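Side-chain contacts in putative TIM-barrel metal-dependent hydrolase (PDB 4DZI), which is probably a metal-dependent amidohydrolase that holds two metal ions, here cadmium, at a bimetal site: residues Phe31-Arg34 with Gly35-Leu39; Pro318-Pro321 with Val322-Leu325. All coordinates share one frame; numbering follows the deposited sequence.

Contact 1: residues Phe31-Arg34 with Gly35-Leu39; sequences FKRR and GVQML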
ATOM      1  N   PHE C  31       4.053 -35.935  -5.774  1.00 20.96           N
ATOM      2  CA  PHE C  31       3.438 -34.621  -6.014  1.00 22.57           C
ATOM      3  C   PHE C  31       2.991 -34.377  -7.448  1.00 18.02           C
ATOM      4  O   PHE C  31       2.773 -33.238  -7.876  1.00 18.70           O
ATOM      5  CB  PHE C  31       4.423 -33.544  -5.561  1.00 22.19           C
ATOM      6  CG  PHE C  31       4.805 -33.693  -4.114  1.00 18.98           C
ATOM      7  CD1 PHE C  31       3.949 -33.278  -3.110  1.00 22.15           C
ATOM      8  CD2 PHE C  31       5.985 -34.318  -3.752  1.00 21.50           C
ATOM      9  CE1 PHE C  31       4.277 -33.434  -1.771  1.00 21.07           C
ATOM     10  CE2 PHE C  31       6.321 -34.483  -2.421  1.00 21.54           C
ATOM     11  CZ  PHE C  31       5.467 -34.045  -1.423  1.00 23.73           C
ATOM     12  N   LYS C  32       2.759 -35.454  -8.187  1.00 18.73           N
ATOM     13  CA  LYS C  32       2.489 -35.334  -9.604  1.00 22.27           C
ATOM     14  C   LYS C  32       1.185 -34.559  -9.846  1.00 20.04           C
ATOM     15  O   LYS C  32       1.047 -33.889 -10.852  1.00 22.30           O
ATOM     16  CB  LYS C  32       2.433 -36.737 -10.230  1.00 20.71           C
ATOM     17  CG  LYS C  32       2.132 -36.812 -11.710  1.00 26.14           C
ATOM     18  CD  LYS C  32       1.860 -38.284 -12.050  1.00 43.98           C
ATOM     19  CE  LYS C  32       2.145 -38.629 -13.502  1.00 49.45           C
ATOM     20  NZ  LYS C  32       1.426 -37.725 -14.437  1.00 63.45           N
ATOM     21  N   ARG C  33       0.240 -34.654  -8.919  1.00 20.04           N
ATOM     22  CA  ARG C  33      -1.012 -33.911  -9.049  1.00 22.30           C
ATOM     23  C   ARG C  33      -1.004 -32.710  -8.120  1.00 20.52           C
ATOM     24  O   ARG C  33      -1.575 -31.657  -8.437  1.00 22.30           O
ATOM     25  CB  ARG C  33      -2.219 -34.804  -8.720  1.00 23.32           C
ATOM     26  CG  ARG C  33      -2.231 -36.123  -9.498  1.00 21.80           C
ATOM     27  CD  ARG C  33      -2.062 -35.941 -11.003  1.00 20.46           C
ATOM     28  NE  ARG C  33      -2.090 -37.294 -11.596  1.00 26.81           N
ATOM     29  CZ  ARG C  33      -2.022 -37.581 -12.895  1.00 38.40           C
ATOM     30  NH1 ARG C  33      -1.937 -36.629 -13.827  1.00 28.74           N
ATOM     31  NH2 ARG C  33      -2.056 -38.857 -13.262  1.00 32.58           N
ATOM     32  N   ARG C  34      -0.369 -32.859  -6.965  1.00 16.58           N
ATOM     33  CA  ARG C  34      -0.307 -31.766  -6.014  1.00 13.87           C
ATOM     34  C   ARG C  34       0.470 -30.545  -6.513  1.00 19.57           C
ATOM     35  O   ARG C  34       0.196 -29.413  -6.094  1.00 18.34           O
ATOM     36  CB  ARG C  34       0.220 -32.212  -4.663  1.00 15.87           C
ATOM     37  CG  ARG C  34      -0.828 -32.996  -3.876  1.00 22.63           C
ATOM     38  CD  ARG C  34      -0.189 -33.802  -2.757  1.00 20.89           C
ATOM     39  NE  ARG C  34       0.304 -32.951  -1.693  1.00 19.88           N
ATOM     40  CZ  ARG C  34       0.797 -33.414  -0.545  1.00 25.14           C
ATOM     41  NH1 ARG C  34       0.848 -34.725  -0.316  1.00 30.07           N
ATOM     42  NH2 ARG C  34       1.243 -32.580   0.373  1.00 20.58           N
ATOM     43  N   GLY C  35       1.452 -30.799  -7.378  1.00 16.83           N
ATOM     44  CA  GLY C  35       2.309 -29.747  -7.937  1.00 19.90           C
ATOM     45  C   GLY C  35       1.760 -29.200  -9.238  1.00 18.47           C
ATOM     46  O   GLY C  35       0.556 -29.116  -9.436  1.00 15.82           O
ATOM     47  N   VAL C  36       2.659 -28.894 -10.159  1.00 15.95           N
ATOM     48  CA  VAL C  36       2.320 -28.399 -11.449  1.00 15.32           C
ATOM     49  C   VAL C  36       2.049 -29.525 -12.449  1.00 17.90           C
ATOM     50  O   VAL C  36       2.851 -30.468 -12.557  1.00 20.15           O
ATOM     51  CB  VAL C  36       3.490 -27.552 -12.008  1.00 14.90           C
ATOM     52  CG1 VAL C  36       3.158 -27.070 -13.413  1.00 16.26           C
ATOM     53  CG2 VAL C  36       3.813 -26.405 -11.064  1.00 15.20           C
ATOM     54  N   GLN C  37       0.927 -29.421 -13.169  1.00 18.87           N
ATOM     55  CA  GLN C  37       0.646 -30.258 -14.353  1.00 17.98           C
ATOM     56  C   GLN C  37       0.317 -29.366 -15.510  1.00 17.78           C
ATOM     57  O   GLN C  37      -0.312 -28.313 -15.339  1.00 20.20           O
ATOM     58  CB  GLN C  37      -0.592 -31.142 -14.167  1.00 20.38           C
ATOM     59  CG  GLN C  37      -0.620 -32.036 -12.965  1.00 21.61           C
ATOM     60  CD  GLN C  37      -1.927 -32.837 -12.962  1.00 24.09           C
ATOM     61  OE1 GLN C  37      -2.086 -33.780 -13.749  1.00 28.30           O
ATOM     62  NE2 GLN C  37      -2.865 -32.442 -12.118  1.00 27.19           N
ATOM     63  N   MET C  38       0.680 -29.816 -16.704  1.00 16.68           N
ATOM     64  CA  MET C  38       0.300 -29.133 -17.922  1.00 19.42           C
ATOM     65  C   MET C  38      -0.776 -29.968 -18.615  1.00 21.82           C
ATOM     66  O   MET C  38      -0.521 -31.088 -19.043  1.00 25.26           O
ATOM     67  CB  MET C  38       1.553 -28.949 -18.795  1.00 19.80           C
ATOM     68  CG  MET C  38       2.579 -28.030 -18.132  1.00 18.77           C
ATOM     69  SD  MET C  38       1.971 -26.330 -17.916  1.00 20.51           S
ATOM     70  CE  MET C  38       3.430 -25.550 -17.210  1.00 18.32           C
ATOM     71  N   LEU C  39      -2.000 -29.452 -18.658  1.00 17.95           N
ATOM     72  CA  LEU C  39      -3.074 -30.210 -19.281  1.00 22.56           C
ATOM     73  C   LEU C  39      -3.542 -29.511 -20.554  1.00 23.29           C
ATOM     74  O   LEU C  39      -3.505 -28.293 -20.646  1.00 23.33           O
ATOM     75  CB  LEU C  39      -4.236 -30.382 -18.279  1.00 23.16           C
ATOM     76  CG  LEU C  39      -3.889 -31.034 -16.940  1.00 24.08           C
ATOM     77  CD1 LEU C  39      -5.143 -31.158 -16.067  1.00 21.83           C
ATOM     78  CD2 LEU C  39      -3.269 -32.393 -17.198  1.00 23.49           C
TER
HETATM   79  O   HOH W   1       2.957 -33.080 -12.520  1.00 23.04           O
HETATM   80  O   HOH W   2      -2.290 -30.130 -10.466  1.00 19.53           O

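Contact 2: residues Pro318-Pro321 with Val322-Leu325; sequences PEDP and VEQL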
ATOM      1  N   PRO C 318      16.962  -1.315  17.950  1.00 22.39           N
ATOM      2  CA  PRO C 318      18.286  -1.085  18.525  1.00 25.01           C
ATOM      3  C   PRO C 318      19.252  -0.489  17.523  1.00 28.88           C
ATOM      4  O   PRO C 318      20.256   0.097  17.908  1.00 30.81           O
ATOM      5  CB  PRO C 318      18.740  -2.493  18.935  1.00 31.17           C
ATOM      6  CG  PRO C 318      17.893  -3.430  18.117  1.00 32.47           C
ATOM      7  CD  PRO C 318      16.564  -2.725  18.036  1.00 28.54           C
ATOM      8  N   GLU C 319      18.981  -0.683  16.230  1.00 25.69           N
ATOM      9  CA  GLU C 319      19.773  -0.056  15.173  1.00 21.79           C
ATOM     10  C   GLU C 319      18.884   0.831  14.305  1.00 22.90           C
ATOM     11  O   GLU C 319      17.661   0.787  14.417  1.00 27.89           O
ATOM     12  CB  GLU C 319      20.447  -1.129  14.324  1.00 22.93           C
ATOM     13  CG  GLU C 319      21.532  -1.889  15.069  1.00 28.93           C
ATOM     14  CD  GLU C 319      22.104  -3.007  14.232  1.00 50.46           C
ATOM     15  OE1 GLU C 319      22.017  -2.898  12.987  1.00 35.29           O
ATOM     16  OE2 GLU C 319      22.625  -3.990  14.806  1.00 46.85           O
ATOM     17  N   ASP C 320      19.503   1.639  13.455  1.00 20.88           N
ATOM     18  CA  ASP C 320      18.801   2.578  12.606  1.00 21.21           C
ATOM     19  C   ASP C 320      18.315   1.811  11.373  1.00 26.71           C
ATOM     20  O   ASP C 320      19.130   1.352  10.570  1.00 22.43           O
ATOM     21  CB  ASP C 320      19.756   3.698  12.224  1.00 22.46           C
ATOM     22  CG  ASP C 320      19.132   4.729  11.309  1.00 33.51           C
ATOM     23  OD1 ASP C 320      18.080   4.451  10.681  1.00 28.70           O
ATOM     24  OD2 ASP C 320      19.701   5.837  11.198  1.00 32.13           O
ATOM     25  N   PRO C 321      16.987   1.648  11.230  1.00 23.24           N
ATOM     26  CA  PRO C 321      16.479   0.794  10.139  1.00 18.58           C
ATOM     27  C   PRO C 321      16.719   1.408   8.736  1.00 17.07           C
ATOM     28  O   PRO C 321      16.799   0.672   7.724  1.00 17.79           O
ATOM     29  CB  PRO C 321      14.963   0.698  10.470  1.00 19.53           C
ATOM     30  CG  PRO C 321      14.676   2.045  11.116  1.00 20.14           C
ATOM     31  CD  PRO C 321      15.884   2.223  12.032  1.00 23.58           C
ATOM     32  N   VAL C 322      16.833   2.730   8.652  1.00 18.36           N
ATOM     33  CA  VAL C 322      17.146   3.374   7.386  1.00 16.49           C
ATOM     34  C   VAL C 322      18.589   3.084   6.964  1.00 18.53           C
ATOM     35  O   VAL C 322      18.881   2.898   5.782  1.00 19.77           O
ATOM     36  CB  VAL C 322      16.912   4.889   7.437  1.00 18.44           C
ATOM     37  CG1 VAL C 322      17.312   5.526   6.127  1.00 25.26           C
ATOM     38  CG2 VAL C 322      15.443   5.167   7.771  1.00 22.06           C
ATOM     39  N   GLU C 323      19.505   3.096   7.931  1.00 19.11           N
ATOM     40  CA  GLU C 323      20.886   2.761   7.613  1.00 26.03           C
ATOM     41  C   GLU C 323      21.023   1.291   7.199  1.00 17.83           C
ATOM     42  O   GLU C 323      21.864   0.960   6.365  1.00 22.57           O
ATOM     43  CB  GLU C 323      21.813   3.113   8.778  1.00 25.82           C
ATOM     44  CG  GLU C 323      21.951   4.627   8.945  1.00 46.82           C
ATOM     45  CD  GLU C 323      22.265   5.340   7.630  1.00 78.61           C
ATOM     46  OE1 GLU C 323      23.295   4.991   7.021  1.00 38.81           O
ATOM     47  OE2 GLU C 323      21.496   6.242   7.197  1.00 37.46           O
ATOM     48  N   GLN C 324      20.205   0.422   7.786  1.00 17.05           N
ATOM     49  CA  GLN C 324      20.166  -0.983   7.361  1.00 19.93           C
ATOM     50  C   GLN C 324      19.702  -1.063   5.935  1.00 23.86           C
ATOM     51  O   GLN C 324      20.274  -1.804   5.155  1.00 20.26           O
ATOM     52  CB  GLN C 324      19.274  -1.840   8.258  1.00 18.55           C
ATOM     53  CG  GLN C 324      19.864  -2.026   9.658  1.00 18.24           C
ATOM     54  CD  GLN C 324      18.977  -2.869  10.528  1.00 19.44           C
ATOM     55  OE1 GLN C 324      17.768  -2.926  10.312  1.00 22.82           O
ATOM     56  NE2 GLN C 324      19.566  -3.544  11.523  1.00 19.87           N
ATOM     57  N   LEU C 325      18.676  -0.292   5.578  1.00 14.75           N
ATOM     58  CA  LEU C 325      18.250  -0.263   4.159  1.00 18.36           C
ATOM     59  C   LEU C 325      19.395   0.156   3.234  1.00 24.23           C
ATOM     60  O   LEU C 325      19.636  -0.474   2.191  1.00 21.28           O
ATOM     61  CB  LEU C 325      17.028   0.642   3.956  1.00 18.45           C
ATOM     62  CG  LEU C 325      16.565   0.883   2.516  1.00 19.38           C
ATOM     63  CD1 LEU C 325      15.999  -0.406   1.887  1.00 16.21           C
ATOM     64  CD2 LEU C 325      15.519   2.007   2.518  1.00 21.84           C
TER

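Contact 1: residues Phe31-Arg34 with Gly35-Leu39
Gly-35 N donates to Phe-31 O at 2.8 Å, so the chain from Phe-31 to Gly-35 closes an alpha-turn before straightening into the strand that starts at Val-36. One water donates to both Lys-32 O, inside the turn, and Val-36 O. Gln-37 points back at the turn. With its CG beside its own backbone N (chi1 -55°) and the chain extended beyond, it lays CG 3.3 Å from Lys-32 O and carries the amide to Arg-33. There Arg-33 NH1 donates to Gln-37 OE1 at 2.9 Å, fairly straight at 158°; the oxygen lies in the guanidinium plane, whereas NH1 sits above the amide's carbonyl plane, the two flat groups being turned 64° apart. The bend of Arg-33 at chi2 also brings its CD alongside, 3.5 Å from Gln-37 OE1. Gln-37 NE2 donates to a second water at 2.9 Å; the same water lies 2.6 Å from Arg-33 O, probably donating to it. Arg-34 lays a guanidinium face against the Phe-31 ring edge, CE1 3.7 Å above its centre, while salt-bridging Asp-135 and Glu-137. The arrangement is an alpha-turn leading into strand 36-40 of a three-stranded antiparallel sheet.

Contact 2: residues Pro318-Pro321 with Val322-Leu325
The N-terminus of helix 321-328 is capped here by Asp-320, the N-cap residue. Its CG stands anti to the backbone N (chi1 179°), which brings OD1 over the first turn. Val-322 N donates to Asp-320 OD1 at 2.9 Å, meeting it on the anti side and somewhat out of the carboxylate plane. Glu-323 N adds a weak bond to Asp-320 OD1 at 3.4 Å. The other oxygen, Asp-320 OD2, rests 3.4 Å from Glu-323 CG. The two carboxylates come near each other, though Glu-323 is engaged by a salt bridge to Arg-326, which probably eases their repulsion. The regular helix bonds begin with Gln-324 N to Asp-320 O at 3.1 Å and Leu-325 N to Pro-321 O at 3.0 Å. Gln-324 reaches back past the cap to Glu-319, the two side chains crossing at about a right angle. Its NE2 donates to Glu-319 OE1 at 2.9 Å, approaching from above the carboxylate plane, and also bonds Thr-282 OG1, so two partners grip the amide nitrogen. Pro-321, which has no N-H to offer, packs on Leu-306 and Ala-310 of helix 298-312. Together these features make an aspartate N-cap followed by proline at the first helical position.

How the contacts relate
Contact 1 and contact 2 lie on opposite sides of the chain's centre, their own centres about 43 Å apart and their nearest atoms about 31 Å apart, so neither touches the other. In sequence contact 1 comes first, leading into a small antiparallel sheet; contact 2 opens the helix that precedes strand 329-331, one of the parallel strands, consistent with the TIM-barrel fold. Both are local, and both involve a glutamine reaching back to a charged side chain, arginine in one case and glutamate in the other. The cadmium ions are bound by Asp-13, His-15, His-230, Glu-293, Asp-356, His-359 and Glu-361, none of which belongs to either contact.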